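PDB 3AKB: putative calcium binding protein from Streptomyces coelicolor, which binds calcium ions through EF-hand loops and probably takes part in calcium-mediated regulation in this bacterium. Local coordinates for residues R23-L34 against L49-L60; G113-A121 against A138-V149. The protein carries 2 engineered substitutions. All coordinates share one frame; numbering follows the deposited sequence.

Interaction 1 of 2, residues R23-L34 against L49-L60; sequences RSDFSGAAKAML and LYGGAEALWQGL. Engineered in segment 23-34: Met33 (natural residue Leu). With CA (calcium ion), chain E.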
ATOM      1  N   ARG A  23      -0.012  -8.166 -10.971  1.00  9.03           N
ATOM      2  CA  ARG A  23       0.714  -6.911 -11.125  1.00  9.86           C
ATOM      3  C   ARG A  23      -0.283  -5.793 -11.426  1.00  9.33           C
ATOM      4  O   ARG A  23      -0.097  -4.681 -10.977  1.00  8.99           O
ATOM      5  CB  ARG A  23       1.775  -6.988 -12.218  1.00 10.93           C
ATOM      6  CG  ARG A  23       2.697  -5.779 -12.221  1.00 13.34           C
ATOM      7  CD  ARG A  23       3.661  -5.843 -13.369  1.00 16.08           C
ATOM      8  NE  ARG A  23       3.003  -5.461 -14.607  1.00 14.80           N
ATOM      9  CZ  ARG A  23       3.646  -5.168 -15.728  1.00 13.29           C
ATOM     10  NH1 ARG A  23       4.981  -5.246 -15.779  1.00 14.15           N
ATOM     11  NH2 ARG A  23       2.937  -4.833 -16.793  1.00 11.83           N
ATOM     12  N   SER A  24      -1.339  -6.106 -12.172  1.00  9.01           N
ATOM     13  CA  SER A  24      -2.312  -5.088 -12.586  1.00  9.22           C
ATOM     14  C   SER A  24      -3.077  -4.492 -11.402  1.00  8.36           C
ATOM     15  O   SER A  24      -3.537  -3.346 -11.463  1.00  8.75           O
ATOM     16  CB  SER A  24      -3.281  -5.601 -13.634  1.00 10.11           C
ATOM     17  OG  SER A  24      -4.011  -6.684 -13.129  1.00 11.52           O
ATOM     18  N   ASP A  25      -3.205  -5.229 -10.304  1.00  7.91           N
ATOM     19  CA  ASP A  25      -3.836  -4.646  -9.105  1.00  8.67           C
ATOM     20  C   ASP A  25      -3.010  -3.470  -8.618  1.00  9.29           C
ATOM     21  O   ASP A  25      -3.556  -2.415  -8.234  1.00 10.36           O
ATOM     22  CB  ASP A  25      -3.918  -5.685  -7.983  1.00  7.64           C
ATOM     23  CG  ASP A  25      -5.075  -6.686  -8.140  1.00  8.13           C
ATOM     24  OD1 ASP A  25      -6.260  -6.276  -8.277  1.00  9.43           O
ATOM     25  OD2 ASP A  25      -4.785  -7.913  -8.111  1.00  9.17           O
ATOM     26  N   PHE A  26      -1.689  -3.659  -8.638  1.00  9.80           N
ATOM     27  CA  PHE A  26      -0.722  -2.641  -8.178  1.00 10.63           C
ATOM     28  C   PHE A  26      -0.613  -1.469  -9.149  1.00 11.25           C
ATOM     29  O   PHE A  26      -0.618  -0.314  -8.716  1.00 11.47           O
ATOM     30  CB  PHE A  26       0.641  -3.292  -7.947  1.00 11.15           C
ATOM     31  CG  PHE A  26       0.706  -4.127  -6.698  1.00 10.63           C
ATOM     32  CD1 PHE A  26       1.202  -3.577  -5.510  1.00 13.66           C
ATOM     33  CD2 PHE A  26       0.304  -5.471  -6.708  1.00 12.03           C
ATOM     34  CE1 PHE A  26       1.272  -4.333  -4.351  1.00 13.56           C
ATOM     35  CE2 PHE A  26       0.371  -6.215  -5.535  1.00 14.83           C
ATOM     36  CZ  PHE A  26       0.849  -5.637  -4.362  1.00 12.50           C
ATOM     37  N   SER A  27      -0.514  -1.751 -10.450  1.00 11.04           N
ATOM     38  CA  SER A  27      -0.469  -0.664 -11.415  0.50 10.81           C
ATOM     39  C   SER A  27      -1.783   0.109 -11.423  1.00 10.38           C
ATOM     40  O   SER A  27      -1.760   1.308 -11.613  1.00  9.74           O
ATOM     41  CB  SER A  27      -0.091  -1.144 -12.814  0.50 11.39           C
ATOM     42  OG  SER A  27      -1.042  -2.053 -13.324  0.50 11.50           O
ATOM     43  N   GLY A  28      -2.906  -0.573 -11.191  1.00  9.84           N
ATOM     44  CA  GLY A  28      -4.207   0.094 -11.143  1.00 10.92           C
ATOM     45  C   GLY A  28      -4.299   1.044  -9.945  1.00 10.54           C
ATOM     46  O   GLY A  28      -4.909   2.133 -10.044  1.00 12.17           O
ATOM     47  N   ALA A  29      -3.692   0.633  -8.827  1.00 11.01           N
ATOM     48  CA  ALA A  29      -3.602   1.446  -7.618  1.00 10.67           C
ATOM     49  C   ALA A  29      -2.768   2.695  -7.906  1.00 10.25           C
ATOM     50  O   ALA A  29      -3.150   3.805  -7.527  1.00 10.03           O
ATOM     51  CB  ALA A  29      -3.021   0.633  -6.434  1.00 11.35           C
ATOM     52  N   ALA A  30      -1.622   2.522  -8.557  1.00  9.75           N
ATOM     53  CA  ALA A  30      -0.794   3.644  -8.919  1.00  9.47           C
ATOM     54  C   ALA A  30      -1.566   4.586  -9.844  1.00  9.07           C
ATOM     55  O   ALA A  30      -1.548   5.808  -9.644  1.00  8.00           O
ATOM     56  CB  ALA A  30       0.488   3.142  -9.582  1.00  9.28           C
ATOM     57  N   LYS A  31      -2.280   4.030 -10.829  1.00  8.88           N
ATOM     58  CA  LYS A  31      -3.050   4.854 -11.771  1.00 10.22           C
ATOM     59  C   LYS A  31      -4.083   5.700 -10.999  1.00  9.63           C
ATOM     60  O   LYS A  31      -4.241   6.901 -11.235  1.00 10.55           O
ATOM     61  CB  LYS A  31      -3.765   3.959 -12.797  1.00 10.70           C
ATOM     62  CG  LYS A  31      -4.563   4.744 -13.801  1.00 13.42           C
ATOM     63  CD  LYS A  31      -5.235   3.847 -14.823  1.00 17.58           C
ATOM     64  CE  LYS A  31      -4.397   3.714 -16.065  1.00 21.60           C
ATOM     65  NZ  LYS A  31      -5.249   3.474 -17.283  1.00 25.30           N
ATOM     66  N   ALA A  32      -4.764   5.074 -10.047  1.00 10.00           N
ATOM     67  CA  ALA A  32      -5.857   5.757  -9.347  1.00  9.38           C
ATOM     68  C   ALA A  32      -5.301   6.858  -8.451  1.00  9.04           C
ATOM     69  O   ALA A  32      -5.899   7.936  -8.333  1.00 10.98           O
ATOM     70  CB  ALA A  32      -6.705   4.752  -8.547  1.00 10.28           C
ATOM     71  N   MET A  33      -4.145   6.615  -7.836  1.00  8.38           N
ATOM     72  CA  MET A  33      -3.571   7.650  -6.980  1.00  7.79           C
ATOM     73  C   MET A  33      -3.093   8.842  -7.814  1.00  8.69           C
ATOM     74  O   MET A  33      -3.286   9.990  -7.430  1.00  9.62           O
ATOM     75  CB  MET A  33      -2.395   7.125  -6.132  1.00  8.78           C
ATOM     76  CG  MET A  33      -1.996   8.092  -5.054  1.00 10.67           C
ATOM     77  SD  MET A  33      -0.294   7.851  -4.346  1.00  6.06           S
ATOM     78  CE  MET A  33      -0.333   9.302  -3.231  1.00  9.06           C
ATOM     79  N   LEU A  34      -2.451   8.563  -8.946  1.00  8.62           N
ATOM     80  CA  LEU A  34      -2.040   9.633  -9.843  1.00  8.97           C
ATOM     81  C   LEU A  34      -3.220  10.460 -10.334  1.00  9.69           C
ATOM     82  O   LEU A  34      -3.114  11.705 -10.441  1.00 10.45           O
ATOM     83  CB  LEU A  34      -1.262   9.044 -11.030  1.00  8.98           C
ATOM     84  CG  LEU A  34       0.069   8.420 -10.621  1.00  7.94           C
ATOM     85  CD1 LEU A  34       0.661   7.662 -11.826  1.00  9.38           C
ATOM     86  CD2 LEU A  34       1.073   9.420 -10.079  1.00  8.71           C
ATOM     87  N   LEU A  49       6.222   6.360  -9.114  1.00  6.62           N
ATOM     88  CA  LEU A  49       5.142   5.618  -8.466  1.00  7.73           C
ATOM     89  C   LEU A  49       4.900   4.256  -9.120  1.00  7.43           C
ATOM     90  O   LEU A  49       4.784   3.253  -8.430  1.00  7.03           O
ATOM     91  CB  LEU A  49       3.844   6.421  -8.390  1.00  7.17           C
ATOM     92  CG  LEU A  49       2.802   5.792  -7.456  1.00  6.65           C
ATOM     93  CD1 LEU A  49       3.239   5.965  -6.009  1.00  9.01           C
ATOM     94  CD2 LEU A  49       1.456   6.427  -7.701  1.00  9.40           C
ATOM     95  N   TYR A  50       4.853   4.218 -10.445  1.00  7.37           N
ATOM     96  CA  TYR A  50       4.718   2.919 -11.132  1.00  7.28           C
ATOM     97  C   TYR A  50       5.898   2.021 -10.830  1.00  8.07           C
ATOM     98  O   TYR A  50       5.711   0.835 -10.580  1.00  8.76           O
ATOM     99  CB  TYR A  50       4.559   3.127 -12.637  1.00  8.89           C
ATOM    100  CG  TYR A  50       3.155   3.457 -13.056  1.00  8.54           C
ATOM    101  CD1 TYR A  50       2.163   2.486 -12.977  1.00 10.07           C
ATOM    102  CD2 TYR A  50       2.813   4.731 -13.534  1.00  8.25           C
ATOM    103  CE1 TYR A  50       0.849   2.760 -13.362  1.00  9.12           C
ATOM    104  CE2 TYR A  50       1.507   5.023 -13.939  1.00  8.51           C
ATOM    105  CZ  TYR A  50       0.518   4.022 -13.857  1.00  8.48           C
ATOM    106  OH  TYR A  50      -0.781   4.263 -14.238  1.00 12.15           O
ATOM    107  N   GLY A  51       7.112   2.556 -10.853  1.00  8.38           N
ATOM    108  CA  GLY A  51       8.282   1.750 -10.526  1.00  8.50           C
ATOM    109  C   GLY A  51       8.206   1.167  -9.123  1.00  8.66           C
ATOM    110  O   GLY A  51       8.513  -0.017  -8.898  1.00 10.19           O
ATOM    111  N   GLY A  52       7.798   1.991  -8.163  1.00  8.16           N
ATOM    112  CA  GLY A  52       7.693   1.493  -6.789  1.00  7.88           C
ATOM    113  C   GLY A  52       6.599   0.458  -6.627  1.00  8.04           C
ATOM    114  O   GLY A  52       6.762  -0.517  -5.904  1.00  7.75           O
ATOM    115  N   ALA A  53       5.483   0.662  -7.330  1.00  8.14           N
ATOM    116  CA  ALA A  53       4.369  -0.277  -7.265  1.00  7.17           C
ATOM    117  C   ALA A  53       4.781  -1.618  -7.853  1.00  7.53           C
ATOM    118  O   ALA A  53       4.444  -2.666  -7.290  1.00  7.92           O
ATOM    119  CB  ALA A  53       3.168   0.263  -8.019  1.00  8.16           C
ATOM    120  N   GLU A  54       5.541  -1.591  -8.950  1.00  8.12           N
ATOM    121  CA  GLU A  54       6.020  -2.847  -9.566  1.00  9.02           C
ATOM    122  C   GLU A  54       6.966  -3.590  -8.609  1.00  8.95           C
ATOM    123  O   GLU A  54       6.914  -4.838  -8.493  1.00  8.71           O
ATOM    124  CB  GLU A  54       6.679  -2.591 -10.923  1.00  9.33           C
ATOM    125  CG  GLU A  54       6.941  -3.880 -11.744  1.00 12.60           C
ATOM    126  CD  GLU A  54       8.227  -4.614 -11.395  1.00 16.61           C
ATOM    127  OE1 GLU A  54       9.071  -4.049 -10.676  1.00 18.06           O
ATOM    128  OE2 GLU A  54       8.389  -5.774 -11.855  1.00 18.56           O
ATOM    129  N   ALA A  55       7.832  -2.831  -7.938  1.00  8.03           N
ATOM    130  CA  ALA A  55       8.765  -3.439  -6.995  1.00  7.79           C
ATOM    131  C   ALA A  55       8.024  -4.079  -5.813  1.00  8.96           C
ATOM    132  O   ALA A  55       8.426  -5.135  -5.328  1.00 10.74           O
ATOM    133  CB  ALA A  55       9.757  -2.394  -6.513  1.00  8.52           C
ATOM    134  N   LEU A  56       6.945  -3.444  -5.371  1.00  9.15           N
ATOM    135  CA  LEU A  56       6.166  -4.006  -4.263  1.00  8.93           C
ATOM    136  C   LEU A  56       5.484  -5.292  -4.717  1.00  8.95           C
ATOM    137  O   LEU A  56       5.452  -6.259  -3.969  1.00  9.61           O
ATOM    138  CB  LEU A  56       5.158  -2.994  -3.721  1.00 10.29           C
ATOM    139  CG  LEU A  56       4.272  -3.397  -2.534  1.00 12.21           C
ATOM    140  CD1 LEU A  56       5.077  -4.084  -1.436  1.00 12.52           C
ATOM    141  CD2 LEU A  56       3.597  -2.149  -1.999  1.00 14.83           C
ATOM    142  N   TRP A  57       4.909  -5.282  -5.920  1.00  8.12           N
ATOM    143  CA  TRP A  57       4.371  -6.489  -6.493  1.00  8.59           C
ATOM    144  C   TRP A  57       5.407  -7.614  -6.481  1.00  8.96           C
ATOM    145  O   TRP A  57       5.090  -8.721  -6.051  1.00  8.74           O
ATOM    146  CB  TRP A  57       3.886  -6.214  -7.931  1.00  8.82           C
ATOM    147  CG  TRP A  57       3.854  -7.464  -8.755  1.00  9.25           C
ATOM    148  CD1 TRP A  57       4.674  -7.770  -9.814  1.00  8.77           C
ATOM    149  CD2 TRP A  57       2.980  -8.597  -8.576  1.00  9.87           C
ATOM    150  NE1 TRP A  57       4.348  -9.012 -10.324  1.00 11.53           N
ATOM    151  CE2 TRP A  57       3.324  -9.545  -9.575  1.00  8.96           C
ATOM    152  CE3 TRP A  57       1.939  -8.900  -7.676  1.00 11.11           C
ATOM    153  CZ2 TRP A  57       2.652 -10.773  -9.707  1.00 10.81           C
ATOM    154  CZ3 TRP A  57       1.289 -10.138  -7.800  1.00 11.08           C
ATOM    155  CH2 TRP A  57       1.645 -11.053  -8.811  1.00  8.77           C
ATOM    156  N   GLN A  58       6.622  -7.342  -6.961  1.00  9.81           N
ATOM    157  CA  GLN A  58       7.655  -8.393  -6.986  1.00 10.56           C
ATOM    158  C   GLN A  58       7.978  -8.869  -5.581  1.00 11.47           C
ATOM    159  O   GLN A  58       8.221 -10.057  -5.377  1.00 12.14           O
ATOM    160  CB  GLN A  58       8.933  -7.939  -7.679  1.00 12.07           C
ATOM    161  CG  GLN A  58       8.748  -7.617  -9.161  1.00 12.80           C
ATOM    162  CD  GLN A  58       8.262  -8.782 -10.050  1.00 16.10           C
ATOM    163  OE1 GLN A  58       7.917  -8.572 -11.225  1.00 19.73           O
ATOM    164  NE2 GLN A  58       8.211  -9.994  -9.501  1.00 17.33           N
ATOM    165  N   GLY A  59       7.948  -7.958  -4.618  1.00 10.98           N
ATOM    166  CA  GLY A  59       8.212  -8.345  -3.225  1.00 12.47           C
ATOM    167  C   GLY A  59       7.135  -9.282  -2.719  1.00 12.61           C
ATOM    168  O   GLY A  59       7.420 -10.272  -2.042  1.00 14.51           O
ATOM    169  N   LEU A  60       5.880  -8.973  -3.031  1.00 12.17           N
ATOM    170  CA  LEU A  60       4.803  -9.832  -2.552  1.00 12.30           C
ATOM    171  C   LEU A  60       4.783 -11.166  -3.285  1.00 12.06           C
ATOM    172  O   LEU A  60       4.613 -12.226  -2.655  1.00 12.35           O
ATOM    173  CB  LEU A  60       3.442  -9.125  -2.656  1.00 12.09           C
ATOM    174  CG  LEU A  60       2.261  -9.868  -2.032  1.00 12.70           C
ATOM    175  CD1 LEU A  60       2.465 -10.130  -0.535  1.00 12.82           C
ATOM    176  CD2 LEU A  60       0.957  -9.143  -2.285  1.00 13.11           C
TER
HETATM  177 CA    CA E 171      -7.039  -8.753  -8.475  1.00  9.00          CA
HETATM  178  O   HOH W   1       7.144  -6.148 -14.234  1.00 25.71           O
HETATM  179  O   HOH W   2      -6.458  -8.737 -10.762  1.00  9.91           O
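Phe26 and Ala53, Ala30 and Tyr50 mark where helices 23-34 and 49-60 pass each other, antiparallel at 152° with their axes 8.8 Å apart at the closest. Phe26 is a knob set among Ala53, Leu56, Trp57 and Leu60. Trp57 CB lies over one face of the Phe26 ring, 4.1 Å from the centroid, while Leu60 CD2 comes to the ring edge. Phe26 CE1 meets Leu56 CG at 3.6 Å. With CG swung anti to the backbone N (chi1 156°), the Trp57 indole lies against Arg23. Arg23 CB stands over the five-membered ring of Trp57, 3.8 Å from the centroid, and Phe26 CE2 meets the edge of the indole. An alanine in place of Trp57 would probably leave the aliphatic part of Arg23 without its flat support and open a gap beside the Phe26 ring.

Tyr50 is the returning knob, among Ser27, Ala30, Lys31 and Leu34. Ala30 CB sits over the Tyr50 ring face, and Leu34 CD1 touches Tyr50 CE2 at 3.5 Å. Beside Trp57 a water accepts from Arg23 NH1 and donates to Glu54 OE2.

No direct hydrogen bond crosses. Apolar and CH-pi packing therefore holds the helix carrying the calcium ligand Asp25 against its neighbour.

Interaction 2 of 2, residues G113-A121 against A138-V149; sequences GAVTVADTA and AAALDTDGDGKV. With CA (calcium ion), chain I; CA (calcium ion), chain B; CA (calcium ion), chain C.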
ATOM      1  N   GLY A 113       7.891  18.862   0.557  1.00 13.81           N
ATOM      2  CA  GLY A 113       8.359  17.603   1.143  1.00 14.25           C
ATOM      3  C   GLY A 113       7.505  17.031   2.257  1.00 13.85           C
ATOM      4  O   GLY A 113       7.888  16.051   2.906  1.00 14.97           O
ATOM      5  N   ALA A 114       6.353  17.656   2.494  1.00 12.32           N
ATOM      6  CA  ALA A 114       5.441  17.218   3.528  1.00 11.12           C
ATOM      7  C   ALA A 114       4.054  16.945   2.967  1.00 10.36           C
ATOM      8  O   ALA A 114       3.667  17.500   1.954  1.00 10.17           O
ATOM      9  CB  ALA A 114       5.385  18.231   4.635  1.00 10.88           C
ATOM     10  N   VAL A 115       3.316  16.068   3.637  1.00 10.01           N
ATOM     11  CA  VAL A 115       1.991  15.667   3.180  1.00  9.43           C
ATOM     12  C   VAL A 115       1.015  15.871   4.348  1.00  9.00           C
ATOM     13  O   VAL A 115       1.300  15.466   5.477  1.00  9.93           O
ATOM     14  CB  VAL A 115       1.983  14.182   2.747  1.00  8.91           C
ATOM     15  CG1 VAL A 115       0.582  13.712   2.414  1.00 10.89           C
ATOM     16  CG2 VAL A 115       2.905  13.997   1.572  1.00 10.58           C
ATOM     17  N   THR A 116      -0.117  16.498   4.066  1.00  9.45           N
ATOM     18  CA  THR A 116      -1.129  16.698   5.114  1.00  9.49           C
ATOM     19  C   THR A 116      -1.898  15.417   5.453  1.00 10.07           C
ATOM     20  O   THR A 116      -1.998  14.490   4.648  1.00 10.27           O
ATOM     21  CB  THR A 116      -2.148  17.780   4.716  1.00  9.13           C
ATOM     22  OG1 THR A 116      -2.901  17.317   3.595  1.00 11.42           O
ATOM     23  CG2 THR A 116      -1.451  19.095   4.330  1.00 10.26           C
ATOM     24  N   VAL A 117      -2.494  15.399   6.643  1.00 10.30           N
ATOM     25  CA  VAL A 117      -3.462  14.355   6.988  1.00 10.55           C
ATOM     26  C   VAL A 117      -4.613  14.260   5.940  1.00 10.90           C
ATOM     27  O   VAL A 117      -5.010  13.154   5.523  1.00 10.50           O
ATOM     28  CB  VAL A 117      -4.018  14.609   8.422  1.00 11.33           C
ATOM     29  CG1 VAL A 117      -5.235  13.716   8.704  1.00 10.45           C
ATOM     30  CG2 VAL A 117      -2.943  14.328   9.449  1.00 11.86           C
ATOM     31  N   ALA A 118      -5.146  15.395   5.510  1.00 10.72           N
ATOM     32  CA  ALA A 118      -6.254  15.398   4.540  1.00  9.94           C
ATOM     33  C   ALA A 118      -5.838  14.721   3.221  1.00  9.73           C
ATOM     34  O   ALA A 118      -6.596  13.981   2.609  1.00  9.77           O
ATOM     35  CB  ALA A 118      -6.747  16.825   4.291  1.00 11.28           C
ATOM     36  N   ASP A 119      -4.605  14.984   2.785  1.00  8.90           N
ATOM     37  CA  ASP A 119      -4.134  14.388   1.531  1.00  8.96           C
ATOM     38  C   ASP A 119      -3.752  12.914   1.697  1.00  8.55           C
ATOM     39  O   ASP A 119      -3.861  12.128   0.758  1.00  7.58           O
ATOM     40  CB  ASP A 119      -3.005  15.239   0.941  1.00  8.91           C
ATOM     41  CG  ASP A 119      -3.529  16.564   0.372  1.00  9.37           C
ATOM     42  OD1 ASP A 119      -4.735  16.605  -0.004  1.00 11.11           O
ATOM     43  OD2 ASP A 119      -2.780  17.578   0.297  1.00 10.12           O
ATOM     44  N   THR A 120      -3.320  12.543   2.905  1.00  8.55           N
ATOM     45  CA  THR A 120      -3.149  11.144   3.243  1.00  8.83           C
ATOM     46  C   THR A 120      -4.479  10.389   3.121  1.00  8.94           C
ATOM     47  O   THR A 120      -4.510   9.278   2.573  1.00  9.90           O
ATOM     48  CB  THR A 120      -2.558  11.002   4.639  1.00  9.51           C
ATOM     49  OG1 THR A 120      -1.279  11.644   4.627  1.00  9.79           O
ATOM     50  CG2 THR A 120      -2.376   9.514   5.016  1.00  9.41           C
ATOM     51  N   ALA A 121      -5.564  10.978   3.618  1.00  8.77           N
ATOM     52  CA  ALA A 121      -6.883  10.374   3.464  1.00  8.19           C
ATOM     53  C   ALA A 121      -7.261  10.163   1.991  1.00  8.84           C
ATOM     54  O   ALA A 121      -7.803   9.102   1.619  1.00  9.44           O
ATOM     55  CB  ALA A 121      -7.945  11.201   4.212  1.00  7.81           C
ATOM     56  N   ALA A 138      -6.023   8.082   8.322  1.00 11.49           N
ATOM     57  CA  ALA A 138      -5.064   9.173   8.083  1.00 11.96           C
ATOM     58  C   ALA A 138      -4.681   9.881   9.382  1.00 12.28           C
ATOM     59  O   ALA A 138      -3.502  10.111   9.630  1.00 12.18           O
ATOM     60  CB  ALA A 138      -5.603  10.184   7.061  1.00 11.58           C
ATOM     61  N   ALA A 139      -5.679  10.208  10.202  1.00 12.87           N
ATOM     62  CA  ALA A 139      -5.465  10.849  11.485  1.00 13.19           C
ATOM     63  C   ALA A 139      -4.547  10.024  12.390  1.00 13.90           C
ATOM     64  O   ALA A 139      -3.671  10.600  13.034  1.00 13.40           O
ATOM     65  CB  ALA A 139      -6.804  11.101  12.173  1.00 14.49           C
ATOM     66  N   ALA A 140      -4.758   8.702  12.420  1.00 13.35           N
ATOM     67  CA  ALA A 140      -3.994   7.788  13.270  1.00 13.83           C
ATOM     68  C   ALA A 140      -2.551   7.678  12.830  1.00 14.35           C
ATOM     69  O   ALA A 140      -1.667   7.373  13.635  1.00 14.76           O
ATOM     70  CB  ALA A 140      -4.658   6.399  13.306  1.00 15.48           C
ATOM     71  N   LEU A 141      -2.301   7.924  11.543  1.00 13.28           N
ATOM     72  CA  LEU A 141      -0.933   7.917  11.028  1.00 13.99           C
ATOM     73  C   LEU A 141      -0.077   9.091  11.514  1.00 13.51           C
ATOM     74  O   LEU A 141       1.158   9.014  11.472  1.00 14.72           O
ATOM     75  CB  LEU A 141      -0.959   7.880   9.496  1.00 13.35           C
ATOM     76  CG  LEU A 141      -1.367   6.520   8.913  1.00 14.16           C
ATOM     77  CD1 LEU A 141      -1.561   6.643   7.426  1.00 13.78           C
ATOM     78  CD2 LEU A 141      -0.320   5.480   9.246  1.00 14.85           C
ATOM     79  N   ASP A 142      -0.725  10.180  11.925  1.00 13.30           N
ATOM     80  CA  ASP A 142      -0.020  11.368  12.422  1.00 13.16           C
ATOM     81  C   ASP A 142       0.312  11.171  13.893  1.00 13.47           C
ATOM     82  O   ASP A 142      -0.343  11.726  14.768  1.00 14.23           O
ATOM     83  CB  ASP A 142      -0.887  12.611  12.229  1.00 12.60           C
ATOM     84  CG  ASP A 142      -0.181  13.891  12.638  1.00 13.47           C
ATOM     85  OD1 ASP A 142       1.051  13.888  12.706  1.00 13.46           O
ATOM     86  OD2 ASP A 142      -0.876  14.890  12.922  1.00 13.99           O
ATOM     87  N   THR A 143       1.326  10.360  14.152  1.00 14.37           N
ATOM     88  CA  THR A 143       1.609   9.927  15.527  1.00 14.92           C
ATOM     89  C   THR A 143       2.228  11.006  16.401  1.00 15.00           C
ATOM     90  O   THR A 143       2.218  10.881  17.629  1.00 14.95           O
ATOM     91  CB  THR A 143       2.492   8.682  15.565  1.00 15.62           C
ATOM     92  OG1 THR A 143       3.667   8.923  14.790  1.00 17.43           O
ATOM     93  CG2 THR A 143       1.715   7.485  15.017  1.00 17.51           C
ATOM     94  N   ASP A 144       2.726  12.079  15.793  1.00 14.80           N
ATOM     95  CA  ASP A 144       3.294  13.184  16.574  1.00 14.88           C
ATOM     96  C   ASP A 144       2.407  14.423  16.567  1.00 15.59           C
ATOM     97  O   ASP A 144       2.715  15.428  17.205  1.00 16.88           O
ATOM     98  CB  ASP A 144       4.758  13.495  16.175  1.00 13.67           C
ATOM     99  CG  ASP A 144       4.912  13.965  14.726  1.00 15.06           C
ATOM    100  OD1 ASP A 144       3.908  14.051  13.983  1.00 13.95           O
ATOM    101  OD2 ASP A 144       6.056  14.263  14.321  1.00 15.03           O
ATOM    102  N   GLY A 145       1.302  14.346  15.839  1.00 16.12           N
ATOM    103  CA  GLY A 145       0.258  15.369  15.927  1.00 16.65           C
ATOM    104  C   GLY A 145       0.535  16.730  15.289  1.00 16.75           C
ATOM    105  O   GLY A 145      -0.121  17.714  15.630  1.00 17.43           O
ATOM    106  N   ASP A 146       1.512  16.801  14.379  1.00 15.21           N
ATOM    107  CA  ASP A 146       1.879  18.062  13.712  1.00 14.56           C
ATOM    108  C   ASP A 146       1.110  18.301  12.410  1.00 13.57           C
ATOM    109  O   ASP A 146       1.361  19.284  11.693  1.00 15.18           O
ATOM    110  CB  ASP A 146       3.396  18.153  13.459  1.00 14.43           C
ATOM    111  CG  ASP A 146       3.960  16.948  12.710  1.00 13.90           C
ATOM    112  OD1 ASP A 146       3.186  16.224  12.041  1.00 12.31           O
ATOM    113  OD2 ASP A 146       5.194  16.706  12.791  1.00 15.95           O
ATOM    114  N   GLY A 147       0.184  17.401  12.097  1.00 13.16           N
ATOM    115  CA  GLY A 147      -0.728  17.597  10.955  1.00 13.81           C
ATOM    116  C   GLY A 147      -0.150  17.088   9.648  1.00 13.56           C
ATOM    117  O   GLY A 147      -0.792  17.168   8.597  1.00 14.38           O
ATOM    118  N   LYS A 148       1.067  16.564   9.725  1.00 13.59           N
ATOM    119  CA  LYS A 148       1.762  16.069   8.552  1.00 13.67           C
ATOM    120  C   LYS A 148       2.024  14.585   8.724  1.00 12.61           C
ATOM    121  O   LYS A 148       2.274  14.130   9.832  1.00 13.11           O
ATOM    122  CB  LYS A 148       3.081  16.812   8.366  1.00 14.98           C
ATOM    123  CG  LYS A 148       2.894  18.285   7.977  1.00 18.71           C
ATOM    124  CD  LYS A 148       3.303  19.253   9.060  1.00 25.15           C
ATOM    125  CE  LYS A 148       3.289  20.690   8.519  1.00 27.39           C
ATOM    126  NZ  LYS A 148       3.359  21.715   9.601  1.00 31.76           N
ATOM    127  N   VAL A 149       1.976  13.836   7.629  1.00 11.52           N
ATOM    128  CA  VAL A 149       2.201  12.407   7.699  1.00 12.01           C
ATOM    129  C   VAL A 149       3.446  12.105   6.880  1.00 11.64           C
ATOM    130  O   VAL A 149       3.490  12.395   5.688  1.00 13.05           O
ATOM    131  CB  VAL A 149       0.967  11.644   7.134  1.00 12.05           C
ATOM    132  CG1 VAL A 149       1.248  10.153   7.026  1.00 13.25           C
ATOM    133  CG2 VAL A 149      -0.256  11.908   7.998  1.00 13.58           C
TER
HETATM  134 CA    CA I 175       3.259  13.658  11.789  1.00 12.22          CA
HETATM  135 CA    CA B   1       6.315  15.230  12.662  1.00  8.87          CA
HETATM  136 CA    CA C   2       3.389  19.559   1.045  1.00  9.41          CA
HETATM  137  O   HOH W   3       4.998  14.612   5.555  1.00 18.14           O
HETATM  138  O   HOH W   4       6.610  15.471  10.116  1.00 18.93           O
HETATM  139  O   HOH W   5       5.385  14.167  11.216  1.00 14.79           O
HETATM  140  O   HOH W   6       2.396  20.637   2.875  1.00 12.92           O
HETATM  141  O   HOH W   7       1.197  19.366   0.325  1.00 10.59           O
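Thr116 and Lys148 form a single beta bridge that couples two EF-hand loops, side by side as in other EF-hand pairs. Val149 N gives a nearly straight bond to Val115 O (2.8 Å, 162°). The usual return bond is replaced by a water, which accepts from Val115 N and donates to Val149 O. Val117 N binds Gly147 O from above the carbonyl plane.

Val117 spreads its two methyls across the other segment. Val117 CG1, anti to the backbone N (chi1 168°), reaches Ala138 CB at 3.9 Å. Val117 CG2 meets Val149 CG2 and Asp142 CB. Thr120 has OG1 anti to its carbonyl carbon (chi1 -61°). This sends the hydroxyl back to Thr116 O, which also accepts from Thr120 N, and lays Thr120 OG1 against Val149 CB at 3.4 Å. Thr120 CG2 turns to Ala138 CB and Leu141 CD1. Thr116 OG1 caps the helix by accepting from Asp119 N.

Asp142 uses both oxygens. OD1 binds calcium at 2.4 Å, and OD2 accepts from Gly147 N on the syn side, tilted well out of the carboxylate plane. Asp144 OD1 and Asp146 OD1 bind the same calcium. Asp146 OD1 also takes Lys148 N in an Asx turn. Lys148 O and Glu153 complete this site with a water.

Ala114 O binds the ion of the other loop. Backbone bonds between flanking residues thus tie the two metal sites together, which would be consistent with coupled calcium binding.

In the fold
The two contacts lie on opposite sides of the chain's centre, about 22 Å apart between their centres, and do not touch. Interaction 1 is mostly buried and joins two long helices through rings and aliphatic groups. Interaction 2 is only partly buried and joins two loops with the helix ends beside them. There the backbone supplies the direct bonds, carboxylates hold metal nearby, and small side chains fill in behind. They share no helix, but helix 89-107 touches both: Phe92, Ala96, Phe99 and Ala103 meet interaction 1, and Leu104 and Ala107 meet Val115. Each has calcium ligands in its segments: Asp25, which does not touch the other helix, in interaction 1, and several in interaction 2.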